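Local coordinates for CDP-4-keto-6-deoxy-D-glucose-3-dehydrase (Yersinia pseudotuberculosis, PDB 3BB8), which probably removes the C3 hydroxyl of CDP-4-keto-6-deoxy-D-glucose during lipopolysaccharide sugar biosynthesis, using a pyridoxal 5'-phosphate cofactor, at residues V77-T83 and G228-S234; V116-P121 and L376-T382; K160-H166 and L186-C192; G169-A175 and D194-Y200. The protein carries 1 engineered substitution. All blocks are in the same frame, centred on the assembly; numbering follows the deposited sequence.

Contact 1 of 4, residues V77-T83 and G228-S234; sequences VPYVLTT and GAVFTQS
In the mixed sheet of the aspartate aminotransferase fold, strand 79-83 runs antiparallel to strand 228-232, their axes 4.3 Å apart at 155°. Tyr-79 with Thr-232, Leu-81 with Val-230 and Thr-83 with Gly-228 are hydrogen-bonded pairs; in the middle one, Leu-81 N reaches Val-230 O at 2.6 Å and Val-230 N reaches Leu-81 O at 2.7 Å. Val-80 with Phe-231 and Thr-82 with Ala-229 are non-hydrogen-bonded pairs, with CA atoms 4.2 Å apart. On one face Val-80, Thr-82 and Phe-231 pack on helix 62-75. Val-80 is t, CG2 3.7 Å from Phe-231 CB, and Phe-231, in p, sends its ring away from strand 79-83; Thr-82, also p, hydrogen-bonds through OG1 to Asn-64. On the other face, toward helices 86-96 and 235-245, Leu-81 is m,t and Val-230, Thr-232 and Thr-83 are t. Tyr-79, in m, turns its ring edge to Gln-233, CE2 3.6 Å from Gln-233 O. Thr-232 OG1, hydrogen-bonded to Asp-210 O, closes an ST turn by accepting from Ser-234 N at 3.2 Å.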
# COMPACT_ATOMS: atom_id res chain seq x y z
N VAL A 77 5.07 14.77 18.18
CA VAL A 77 3.63 14.73 17.92
C VAL A 77 3.00 13.51 18.59
O VAL A 77 3.67 12.51 18.82
CB VAL A 77 3.31 14.67 16.41
CG1 VAL A 77 3.82 15.92 15.73
CG2 VAL A 77 3.91 13.41 15.78
N PRO A 78 1.71 13.60 18.92
CA PRO A 78 0.98 12.51 19.58
C PRO A 78 0.52 11.37 18.67
O PRO A 78 0.56 10.21 19.07
CB PRO A 78 -0.19 13.23 20.23
CG PRO A 78 -0.51 14.30 19.22
CD PRO A 78 0.87 14.81 18.81
N TYR A 79 0.09 11.70 17.45
CA TYR A 79 -0.42 10.69 16.54
C TYR A 79 0.44 10.38 15.32
O TYR A 79 0.74 11.25 14.50
CB TYR A 79 -1.82 11.08 16.10
CG TYR A 79 -2.69 11.45 17.27
CD1 TYR A 79 -2.98 10.51 18.26
CD2 TYR A 79 -3.20 12.74 17.42
CE1 TYR A 79 -3.75 10.84 19.38
CE2 TYR A 79 -3.97 13.09 18.53
CZ TYR A 79 -4.24 12.13 19.50
OH TYR A 79 -4.99 12.47 20.61
N VAL A 80 0.82 9.11 15.20
CA VAL A 80 1.63 8.63 14.10
C VAL A 80 1.04 7.33 13.59
O VAL A 80 0.86 6.38 14.35
CB VAL A 80 3.09 8.38 14.54
CG1 VAL A 80 3.86 7.65 13.44
CG2 VAL A 80 3.77 9.71 14.88
N LEU A 81 0.72 7.28 12.30
CA LEU A 81 0.16 6.09 11.68
C LEU A 81 1.08 5.58 10.57
O LEU A 81 1.46 6.35 9.69
CB LEU A 81 -1.21 6.42 11.07
CG LEU A 81 -2.37 6.75 11.99
CD1 LEU A 81 -3.55 7.24 11.16
CD2 LEU A 81 -2.74 5.51 12.80
N THR A 82 1.44 4.30 10.62
CA THR A 82 2.29 3.77 9.57
C THR A 82 1.45 3.37 8.37
O THR A 82 0.26 3.08 8.49
CB THR A 82 3.10 2.55 10.04
OG1 THR A 82 2.22 1.54 10.54
CG2 THR A 82 4.10 2.97 11.12
N THR A 83 2.08 3.37 7.20
CA THR A 83 1.41 2.99 5.96
C THR A 83 2.42 2.37 4.99
O THR A 83 3.60 2.30 5.31
CB THR A 83 0.68 4.21 5.35
OG1 THR A 83 -0.03 3.80 4.18
CG2 THR A 83 1.66 5.31 5.02
N GLY A 228 5.99 4.02 5.15
CA GLY A 228 5.91 5.44 5.38
C GLY A 228 5.01 5.69 6.57
O GLY A 228 4.59 4.74 7.22
N ALA A 229 4.70 6.96 6.86
CA ALA A 229 3.83 7.28 7.97
C ALA A 229 3.14 8.63 7.85
O ALA A 229 3.68 9.58 7.26
CB ALA A 229 4.63 7.23 9.29
N VAL A 230 1.93 8.69 8.39
CA VAL A 230 1.15 9.91 8.44
C VAL A 230 1.16 10.27 9.92
O VAL A 230 1.00 9.39 10.78
CB VAL A 230 -0.31 9.70 7.95
CG1 VAL A 230 -1.10 10.99 8.09
CG2 VAL A 230 -0.31 9.27 6.50
N PHE A 231 1.38 11.54 10.24
CA PHE A 231 1.40 11.98 11.62
C PHE A 231 0.68 13.31 11.74
O PHE A 231 0.64 14.10 10.80
CB PHE A 231 2.83 12.05 12.16
CG PHE A 231 3.81 12.79 11.28
CD1 PHE A 231 3.92 14.17 11.34
CD2 PHE A 231 4.66 12.08 10.43
CE1 PHE A 231 4.88 14.86 10.58
CE2 PHE A 231 5.63 12.75 9.66
CZ PHE A 231 5.74 14.14 9.74
N THR A 232 0.08 13.54 12.91
CA THR A 232 -0.69 14.75 13.13
C THR A 232 -0.79 15.04 14.61
O THR A 232 -0.36 14.25 15.44
CB THR A 232 -2.13 14.59 12.54
OG1 THR A 232 -2.86 15.82 12.69
CG2 THR A 232 -2.88 13.49 13.27
N GLN A 233 -1.37 16.19 14.95
CA GLN A 233 -1.53 16.55 16.35
C GLN A 233 -3.01 16.50 16.68
O GLN A 233 -3.40 16.60 17.85
CB GLN A 233 -0.97 17.95 16.58
CG GLN A 233 0.42 18.11 15.96
CD GLN A 233 1.18 19.29 16.52
OE1 GLN A 233 1.58 19.27 17.69
NE2 GLN A 233 1.37 20.32 15.70
N SER A 234 -3.82 16.31 15.65
CA SER A 234 -5.26 16.25 15.79
C SER A 234 -5.80 14.83 15.92
O SER A 234 -5.56 13.97 15.07
CB SER A 234 -5.92 16.91 14.59
OG SER A 234 -7.27 16.52 14.49

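Contact 2 of 4, residues V116-P121 and L376-T382; sequences VAAGFP and LFAGNLT. With PLP (pyridoxal-5'-phosphate), chain C.
Phe-377 takes a positive phi (phi/psi 57/-135), unusual for a residue with a side chain, as the second residue of a type II' turn from Leu-376 to Gly-379. Its m rotamer offers a ring face to the edge of Phe-120 (t): the T-shaped pair has centroids 5.4 Å apart and planes at 88°, with Phe-120 CD1 3.8 Å from Phe-377 CG. Two backbone hydrogen bonds join the loops, Leu-381 N to Ala-117 O at 2.9 Å and Ala-378 N to Gly-119 O at 3.3 Å, while Gly-379 O receives a CA-H contact from Ala-118 CA at 3.3 Å. Leu-381 (m,t) points toward the other loop, its CD2 4.0 Å from Pro-121 CA, and Ala-378 CB lies 4.3 Å from Pro-121 CD. Trp-247 and Tyr-282 of the second subunit pack against Phe-120, and Tyr-276 of that subunit hydrogen-bonds to Phe-377 O. One face of Phe-120 covers the cofactor, CD2 lying 3.5 Å from PLP C6, as an aromatic residue stacks on the pyridine ring in many fold-type I PLP enzymes.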
# COMPACT_ATOMS: atom_id res chain seq x y z
N VAL A 116 3.58 23.00 -5.96
CA VAL A 116 4.56 23.41 -6.96
C VAL A 116 4.78 22.29 -7.96
O VAL A 116 4.51 21.12 -7.65
CB VAL A 116 5.92 23.79 -6.30
CG1 VAL A 116 5.71 24.95 -5.33
CG2 VAL A 116 6.53 22.60 -5.59
N ALA A 117 5.23 22.63 -9.16
CA ALA A 117 5.46 21.64 -10.21
C ALA A 117 6.88 21.04 -10.15
O ALA A 117 7.16 20.02 -10.80
CB ALA A 117 5.21 22.27 -11.57
N ALA A 118 7.76 21.66 -9.39
CA ALA A 118 9.11 21.13 -9.26
C ALA A 118 9.16 20.20 -8.06
O ALA A 118 9.65 20.57 -7.00
CB ALA A 118 10.11 22.28 -9.09
N GLY A 119 8.65 18.99 -8.22
CA GLY A 119 8.66 18.06 -7.10
C GLY A 119 8.51 16.60 -7.46
O GLY A 119 8.89 16.16 -8.55
N PHE A 120 7.97 15.84 -6.53
CA PHE A 120 7.77 14.41 -6.74
C PHE A 120 6.31 14.16 -7.09
O PHE A 120 5.41 14.77 -6.50
CB PHE A 120 8.15 13.64 -5.48
CG PHE A 120 8.28 12.17 -5.71
CD1 PHE A 120 9.36 11.66 -6.41
CD2 PHE A 120 7.26 11.30 -5.31
CE1 PHE A 120 9.44 10.30 -6.72
CE2 PHE A 120 7.33 9.94 -5.62
CZ PHE A 120 8.42 9.45 -6.33
N PRO A 121 6.05 13.28 -8.07
CA PRO A 121 4.69 12.96 -8.51
C PRO A 121 3.62 12.68 -7.45
O PRO A 121 2.57 13.30 -7.46
CB PRO A 121 4.90 11.78 -9.48
CG PRO A 121 6.28 11.28 -9.17
CD PRO A 121 7.03 12.53 -8.87
N LEU A 376 16.18 16.29 -10.42
CA LEU A 376 15.26 16.66 -9.34
C LEU A 376 13.85 16.10 -9.55
O LEU A 376 12.87 16.85 -9.68
CB LEU A 376 15.23 18.19 -9.18
CG LEU A 376 14.61 18.72 -7.87
CD1 LEU A 376 15.25 18.02 -6.71
CD2 LEU A 376 14.81 20.22 -7.74
N PHE A 377 13.77 14.77 -9.58
CA PHE A 377 12.51 14.04 -9.75
C PHE A 377 11.84 14.47 -11.05
O PHE A 377 12.50 14.58 -12.08
CB PHE A 377 11.58 14.28 -8.55
CG PHE A 377 12.22 13.96 -7.22
CD1 PHE A 377 12.94 12.78 -7.04
CD2 PHE A 377 12.15 14.87 -6.17
CE1 PHE A 377 13.58 12.50 -5.82
CE2 PHE A 377 12.80 14.61 -4.94
CZ PHE A 377 13.51 13.42 -4.77
N ALA A 378 10.54 14.73 -11.02
CA ALA A 378 9.83 15.12 -12.23
C ALA A 378 10.28 16.40 -12.95
O ALA A 378 9.85 16.67 -14.07
CB ALA A 378 8.32 15.19 -11.93
N GLY A 379 11.15 17.18 -12.32
CA GLY A 379 11.61 18.42 -12.94
C GLY A 379 10.46 19.40 -13.00
O GLY A 379 10.38 20.33 -12.20
N ASN A 380 9.58 19.22 -13.98
CA ASN A 380 8.40 20.07 -14.12
C ASN A 380 7.23 19.13 -14.41
O ASN A 380 7.07 18.65 -15.54
CB ASN A 380 8.56 21.07 -15.27
CG ASN A 380 7.36 21.99 -15.41
OD1 ASN A 380 7.43 23.03 -16.07
ND2 ASN A 380 6.24 21.61 -14.79
N LEU A 381 6.43 18.88 -13.38
CA LEU A 381 5.29 17.99 -13.49
C LEU A 381 4.38 18.28 -14.68
O LEU A 381 3.97 17.35 -15.38
CB LEU A 381 4.48 18.01 -12.19
CG LEU A 381 5.12 17.21 -11.05
CD1 LEU A 381 4.49 17.56 -9.73
CD2 LEU A 381 4.99 15.72 -11.35
N THR A 382 4.09 19.54 -14.94
CA THR A 382 3.22 19.89 -16.06
C THR A 382 3.77 19.46 -17.41
O THR A 382 3.02 19.41 -18.38
CB THR A 382 2.93 21.40 -16.12
OG1 THR A 382 4.15 22.12 -16.30
CG2 THR A 382 2.25 21.85 -14.85
N1 PLP C . 7.40 12.75 -1.87
C2 PLP C . 8.76 12.97 -1.99
C2A PLP C . 9.23 14.42 -2.07
C3 PLP C . 9.66 11.87 -2.03
O3 PLP C . 11.00 12.04 -2.15
C4 PLP C . 9.15 10.51 -1.95
C4A PLP C . 10.19 9.33 -1.96
C5 PLP C . 7.73 10.34 -1.84
C6 PLP C . 6.88 11.51 -1.80
C5A PLP C . 6.98 9.05 -1.74
O4P PLP C . 7.63 8.07 -1.05
P PLP C . 7.71 6.53 -1.47
O1P PLP C . 8.09 5.78 -0.21
O2P PLP C . 8.91 6.45 -2.59
O3P PLP C . 6.37 6.07 -2.07

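Contact 3 of 4, residues K160-H166 and L186-C192; sequences KAIMIAH and LWLIEDC. With PLP (pyridoxal-5'-phosphate), chain C.
Strands 160-165 and 187-191 are parallel neighbours in the mixed sheet, at 13° with axes 4.6 Å apart, and helix 174-184 links them as a beta-alpha-beta unit. Every second residue of each strand hydrogen-bonds across: Trp-187 N to Lys-160 O (3.0 Å), Ile-162 N to Trp-187 O (2.7 Å), Ile-189 N to Ile-162 O (2.8 Å), Ile-164 N to Ile-189 O (3.3 Å), Asp-191 N to Ile-164 O (3.0 Å) and His-166 N to Asp-191 O (3.0 Å). The intervening backbone groups hydrogen-bond to flanking chain segments: Ala-161 and Met-163 with Ile-114, Leu-188 with Asp-210, Glu-190 with Ile-211. Met-163 (all t) lays CG 3.6 Å from Ile-189 CB. The polar ends look elsewhere: Trp-187 NE1 donates to Arg-105 O, and the Glu-190 carboxylate accepts from Gly-206, Phe-208 and Gly-209. Asp-191, chi1 t, receives Cys-193 N at OD2 and Thr-123 OG1 at OD1. That OD1 accepts from PLP N1 at 2.9 Å, a carboxylate-pyridinium pair which, as in other fold-type I enzymes, should keep the cofactor nitrogen protonated and electron-withdrawing.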
# COMPACT_ATOMS: atom_id res chain seq x y z
N LYS A 160 -8.78 25.28 -1.11
CA LYS A 160 -9.11 24.71 0.19
C LYS A 160 -7.90 24.17 0.93
O LYS A 160 -7.98 23.86 2.12
CB LYS A 160 -10.15 23.60 0.04
CG LYS A 160 -11.54 24.11 -0.33
CD LYS A 160 -12.09 25.00 0.78
CE LYS A 160 -13.42 25.65 0.39
NZ LYS A 160 -13.93 26.56 1.46
N ALA A 161 -6.78 24.06 0.24
CA ALA A 161 -5.59 23.53 0.91
C ALA A 161 -4.29 23.78 0.17
O ALA A 161 -4.27 24.15 -1.00
CB ALA A 161 -5.76 22.03 1.15
N ILE A 162 -3.21 23.55 0.89
CA ILE A 162 -1.88 23.68 0.33
C ILE A 162 -1.13 22.43 0.74
O ILE A 162 -1.08 22.09 1.92
CB ILE A 162 -1.13 24.90 0.91
CG1 ILE A 162 -1.88 26.18 0.56
CG2 ILE A 162 0.29 24.93 0.35
CD1 ILE A 162 -1.21 27.43 1.10
N MET A 163 -0.57 21.73 -0.25
CA MET A 163 0.20 20.52 -0.01
C MET A 163 1.50 20.65 -0.78
O MET A 163 1.52 20.64 -2.01
CB MET A 163 -0.57 19.27 -0.46
CG MET A 163 0.11 17.96 -0.08
SD MET A 163 -1.01 16.54 -0.19
CE MET A 163 0.12 15.18 -0.07
N ILE A 164 2.60 20.78 -0.04
CA ILE A 164 3.92 20.96 -0.63
C ILE A 164 4.95 20.17 0.16
O ILE A 164 4.78 19.94 1.35
CB ILE A 164 4.32 22.44 -0.56
CG1 ILE A 164 3.35 23.29 -1.38
CG2 ILE A 164 5.74 22.62 -1.04
CD1 ILE A 164 3.64 24.77 -1.28
N ALA A 165 6.03 19.79 -0.50
CA ALA A 165 7.08 19.04 0.16
C ALA A 165 8.30 19.91 0.46
O ALA A 165 8.59 20.84 -0.28
CB ALA A 165 7.51 17.85 -0.71
N HIS A 166 8.99 19.61 1.57
CA HIS A 166 10.21 20.32 1.93
C HIS A 166 11.25 19.62 1.07
O HIS A 166 11.90 18.66 1.49
CB HIS A 166 10.52 20.15 3.43
CG HIS A 166 9.61 20.93 4.33
ND1 HIS A 166 8.51 20.37 4.95
CD2 HIS A 166 9.59 22.25 4.65
CE1 HIS A 166 7.86 21.31 5.61
NE2 HIS A 166 8.49 22.46 5.45
N LEU A 186 -6.91 27.76 4.98
CA LEU A 186 -6.61 26.63 4.11
C LEU A 186 -5.94 25.52 4.91
O LEU A 186 -5.21 25.78 5.86
CB LEU A 186 -5.66 27.06 3.00
CG LEU A 186 -6.07 28.22 2.10
CD1 LEU A 186 -4.89 28.58 1.20
CD2 LEU A 186 -7.29 27.83 1.27
N TRP A 187 -6.22 24.28 4.51
CA TRP A 187 -5.62 23.10 5.14
C TRP A 187 -4.16 23.09 4.69
O TRP A 187 -3.86 23.47 3.56
CB TRP A 187 -6.27 21.81 4.62
CG TRP A 187 -7.61 21.50 5.19
CD1 TRP A 187 -8.81 21.54 4.54
CD2 TRP A 187 -7.88 21.05 6.52
NE1 TRP A 187 -9.82 21.14 5.39
CE2 TRP A 187 -9.27 20.83 6.61
CE3 TRP A 187 -7.08 20.81 7.64
CZ2 TRP A 187 -9.88 20.38 7.77
CZ3 TRP A 187 -7.69 20.35 8.79
CH2 TRP A 187 -9.07 20.14 8.85
N LEU A 188 -3.26 22.64 5.55
CA LEU A 188 -1.85 22.57 5.17
C LEU A 188 -1.23 21.18 5.36
O LEU A 188 -1.16 20.67 6.49
CB LEU A 188 -1.00 23.58 5.96
CG LEU A 188 0.51 23.43 5.66
CD1 LEU A 188 0.78 23.93 4.25
CD2 LEU A 188 1.36 24.20 6.67
N ILE A 189 -0.77 20.58 4.27
CA ILE A 189 -0.12 19.27 4.37
C ILE A 189 1.37 19.39 4.04
O ILE A 189 1.75 19.83 2.96
CB ILE A 189 -0.76 18.23 3.42
CG1 ILE A 189 -2.18 17.92 3.91
CG2 ILE A 189 0.07 16.95 3.41
CD1 ILE A 189 -2.99 17.11 2.95
N GLU A 190 2.20 18.99 5.00
CA GLU A 190 3.65 19.02 4.85
C GLU A 190 4.22 17.67 4.42
O GLU A 190 4.31 16.75 5.23
CB GLU A 190 4.31 19.37 6.18
CG GLU A 190 4.45 20.82 6.53
CD GLU A 190 5.12 20.98 7.88
OE1 GLU A 190 4.42 20.92 8.92
OE2 GLU A 190 6.36 21.12 7.92
N ASP A 191 4.61 17.55 3.15
CA ASP A 191 5.24 16.31 2.68
C ASP A 191 6.69 16.40 3.14
O ASP A 191 7.48 17.17 2.58
CB ASP A 191 5.15 16.22 1.15
CG ASP A 191 5.86 14.98 0.60
OD1 ASP A 191 5.57 14.62 -0.57
OD2 ASP A 191 6.70 14.38 1.31
N CYS A 192 7.03 15.62 4.16
CA CYS A 192 8.37 15.57 4.74
C CYS A 192 9.04 14.25 4.40
O CYS A 192 9.93 13.79 5.13
CB CYS A 192 8.28 15.69 6.27
SG CYS A 192 7.49 17.20 6.86
N1 PLP C . 7.40 12.75 -1.87
C2 PLP C . 8.76 12.97 -1.99
C2A PLP C . 9.23 14.42 -2.07
C3 PLP C . 9.66 11.87 -2.03
O3 PLP C . 11.00 12.04 -2.15
C4 PLP C . 9.15 10.51 -1.95
C4A PLP C . 10.19 9.33 -1.96
C5 PLP C . 7.73 10.34 -1.84
C6 PLP C . 6.88 11.51 -1.80
C5A PLP C . 6.98 9.05 -1.74
O4P PLP C . 7.63 8.07 -1.05
P PLP C . 7.71 6.53 -1.47
O1P PLP C . 8.09 5.78 -0.21
O2P PLP C . 8.91 6.45 -2.59
O3P PLP C . 6.37 6.07 -2.07

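Contact 4 of 4, residues G169-A175 and D194-Y200; sequences GNLFDLA and DALGSTY. With PLP (pyridoxal-5'-phosphate), chain C.
Tyr-200 (chi1 t) fills the hollow made by the loop entering helix 174-184. Leu-174, in m,t, sets CB over one face of the ring, 3.6 Å from its centroid and 10° off the normal, in a CH-pi contact; Leu-171 (m, chi2 near 90°) borders the ring edge, and the ring tip reaches Ala-175. Leu-171 CD1 lies 4.0 Å from Ser-198 CB, ahead of strand 199-200. At the far end Gly-169 (phi 98°), whose backbone angles would press a CB onto the preceding carbonyl, packs CA 3.9 Å from Ala-195 CB. A type II turn from Ala-195 to Ser-198, with Gly-197 in its left-handed position, brings Ser-198 OG 2.6 Å from Gly-169 O, to which it donates a hydrogen bond while accepting from Ser-343 N. Asp-173 caps the helix through Glu-176 N. Ala-175 N donates to Tyr-200 OH at 3.2 Å, so the phenol serves a first-turn amide. Asp-194 (m) turns its carboxylate to PLP O3, the cofactor's phenolic oxygen, so one short segment serves both the Tyr-200 packing and the cofactor site.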
# COMPACT_ATOMS: atom_id res chain seq x y z
N GLY A 169 15.01 17.96 1.77
CA GLY A 169 15.41 18.22 3.14
C GLY A 169 15.37 19.70 3.46
O GLY A 169 15.17 20.09 4.62
N ASN A 170 15.56 20.53 2.44
CA ASN A 170 15.52 21.97 2.66
C ASN A 170 14.06 22.34 2.91
O ASN A 170 13.15 21.76 2.33
CB ASN A 170 16.09 22.71 1.44
CG ASN A 170 16.40 24.17 1.74
OD1 ASN A 170 16.73 24.53 2.87
ND2 ASN A 170 16.31 25.01 0.71
N LEU A 171 13.86 23.32 3.79
CA LEU A 171 12.51 23.73 4.17
C LEU A 171 12.02 24.89 3.31
O LEU A 171 12.75 25.84 3.06
CB LEU A 171 12.47 24.11 5.65
CG LEU A 171 12.92 23.04 6.65
CD1 LEU A 171 14.42 23.13 6.90
CD2 LEU A 171 12.15 23.16 7.95
N PHE A 172 10.77 24.80 2.87
CA PHE A 172 10.09 25.93 2.25
C PHE A 172 9.74 26.99 3.28
O PHE A 172 9.85 26.76 4.49
CB PHE A 172 8.83 25.47 1.51
CG PHE A 172 7.78 24.89 2.42
CD1 PHE A 172 6.98 25.72 3.18
CD2 PHE A 172 7.59 23.52 2.50
CE1 PHE A 172 6.01 25.20 4.02
CE2 PHE A 172 6.63 22.99 3.33
CZ PHE A 172 5.83 23.83 4.09
N ASP A 173 9.31 28.16 2.80
CA ASP A 173 9.13 29.32 3.66
C ASP A 173 7.89 29.18 4.54
O ASP A 173 6.84 29.75 4.24
CB ASP A 173 9.04 30.60 2.83
CG ASP A 173 8.97 31.85 3.68
OD1 ASP A 173 8.68 31.73 4.89
OD2 ASP A 173 9.20 32.95 3.14
N LEU A 174 8.01 28.41 5.61
CA LEU A 174 6.88 28.10 6.47
C LEU A 174 6.16 29.35 6.97
O LEU A 174 4.92 29.40 7.04
CB LEU A 174 7.33 27.25 7.66
CG LEU A 174 7.33 25.74 7.40
CD1 LEU A 174 8.11 25.02 8.49
CD2 LEU A 174 5.89 25.24 7.34
N ALA A 175 6.94 30.37 7.32
CA ALA A 175 6.39 31.62 7.81
C ALA A 175 5.36 32.17 6.83
O ALA A 175 4.23 32.47 7.22
CB ALA A 175 7.51 32.63 8.01
N ASP A 194 11.27 13.59 2.42
CA ASP A 194 12.72 13.71 2.24
C ASP A 194 13.29 14.66 3.27
O ASP A 194 14.43 15.12 3.13
CB ASP A 194 13.06 14.27 0.86
CG ASP A 194 12.53 13.43 -0.28
OD1 ASP A 194 12.62 12.19 -0.21
OD2 ASP A 194 12.05 14.02 -1.26
N ALA A 195 12.51 14.96 4.31
CA ALA A 195 12.94 15.92 5.32
C ALA A 195 12.81 15.48 6.78
O ALA A 195 12.49 16.30 7.64
CB ALA A 195 12.20 17.23 5.11
N LEU A 196 13.06 14.21 7.07
CA LEU A 196 12.96 13.75 8.44
C LEU A 196 14.12 14.34 9.24
O LEU A 196 15.29 14.08 8.94
CB LEU A 196 13.01 12.23 8.51
CG LEU A 196 12.85 11.65 9.92
CD1 LEU A 196 11.54 12.12 10.53
CD2 LEU A 196 12.91 10.13 9.85
N GLY A 197 13.79 15.15 10.25
CA GLY A 197 14.83 15.75 11.07
C GLY A 197 15.04 17.22 10.77
O GLY A 197 15.72 17.92 11.51
N SER A 198 14.46 17.69 9.67
CA SER A 198 14.59 19.08 9.28
C SER A 198 13.82 19.95 10.25
O SER A 198 12.72 19.60 10.68
CB SER A 198 14.06 19.30 7.86
OG SER A 198 14.96 18.80 6.89
N THR A 199 14.41 21.10 10.59
CA THR A 199 13.77 22.04 11.49
C THR A 199 13.67 23.40 10.82
O THR A 199 14.46 23.73 9.94
CB THR A 199 14.58 22.18 12.81
OG1 THR A 199 15.83 22.83 12.54
CG2 THR A 199 14.85 20.82 13.41
N TYR A 200 12.69 24.18 11.24
CA TYR A 200 12.48 25.52 10.72
C TYR A 200 12.11 26.38 11.91
O TYR A 200 11.08 26.15 12.56
CB TYR A 200 11.34 25.54 9.69
CG TYR A 200 11.03 26.91 9.14
CD1 TYR A 200 10.31 27.84 9.89
CD2 TYR A 200 11.44 27.28 7.86
CE1 TYR A 200 10.01 29.11 9.38
CE2 TYR A 200 11.15 28.54 7.33
CZ TYR A 200 10.43 29.45 8.09
OH TYR A 200 10.12 30.69 7.57
N1 PLP C . 7.40 12.75 -1.87
C2 PLP C . 8.76 12.97 -1.99
C2A PLP C . 9.23 14.42 -2.07
C3 PLP C . 9.66 11.87 -2.03
O3 PLP C . 11.00 12.04 -2.15
C4 PLP C . 9.15 10.51 -1.95
C4A PLP C . 10.19 9.33 -1.96
C5 PLP C . 7.73 10.34 -1.84
C6 PLP C . 6.88 11.51 -1.80
C5A PLP C . 6.98 9.05 -1.74
O4P PLP C . 7.63 8.07 -1.05
P PLP C . 7.71 6.53 -1.47
O1P PLP C . 8.09 5.78 -0.21
O2P PLP C . 8.91 6.45 -2.59
O3P PLP C . 6.37 6.07 -2.07

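How the contacts relate
All four contacts are mostly buried; contact 1 reaches the surface at Pro-78 and Gln-233, contact 4 at Ala-175. Contacts 1 and 3 belong to the same mixed sheet, separated by strand 211-215, and rest on regular backbone hydrogen bonding, antiparallel in the first and parallel in the second. Contact 2 joins loops, and contact 4 joins a helix start to a turn and short strand; both have fewer hydrogen bonds and more aromatic packing. Contact 4 holds the start of helix 174-184, which joins the two strands of contact 3, and His-166 of contact 3 stacks on Phe-172 of contact 4. Contacts 2 to 4 touch PLP, contact 1 does not; contact 2 also meets the second subunit. Phe-377 CE2 lies 3.8 Å from Asp-194 OD2.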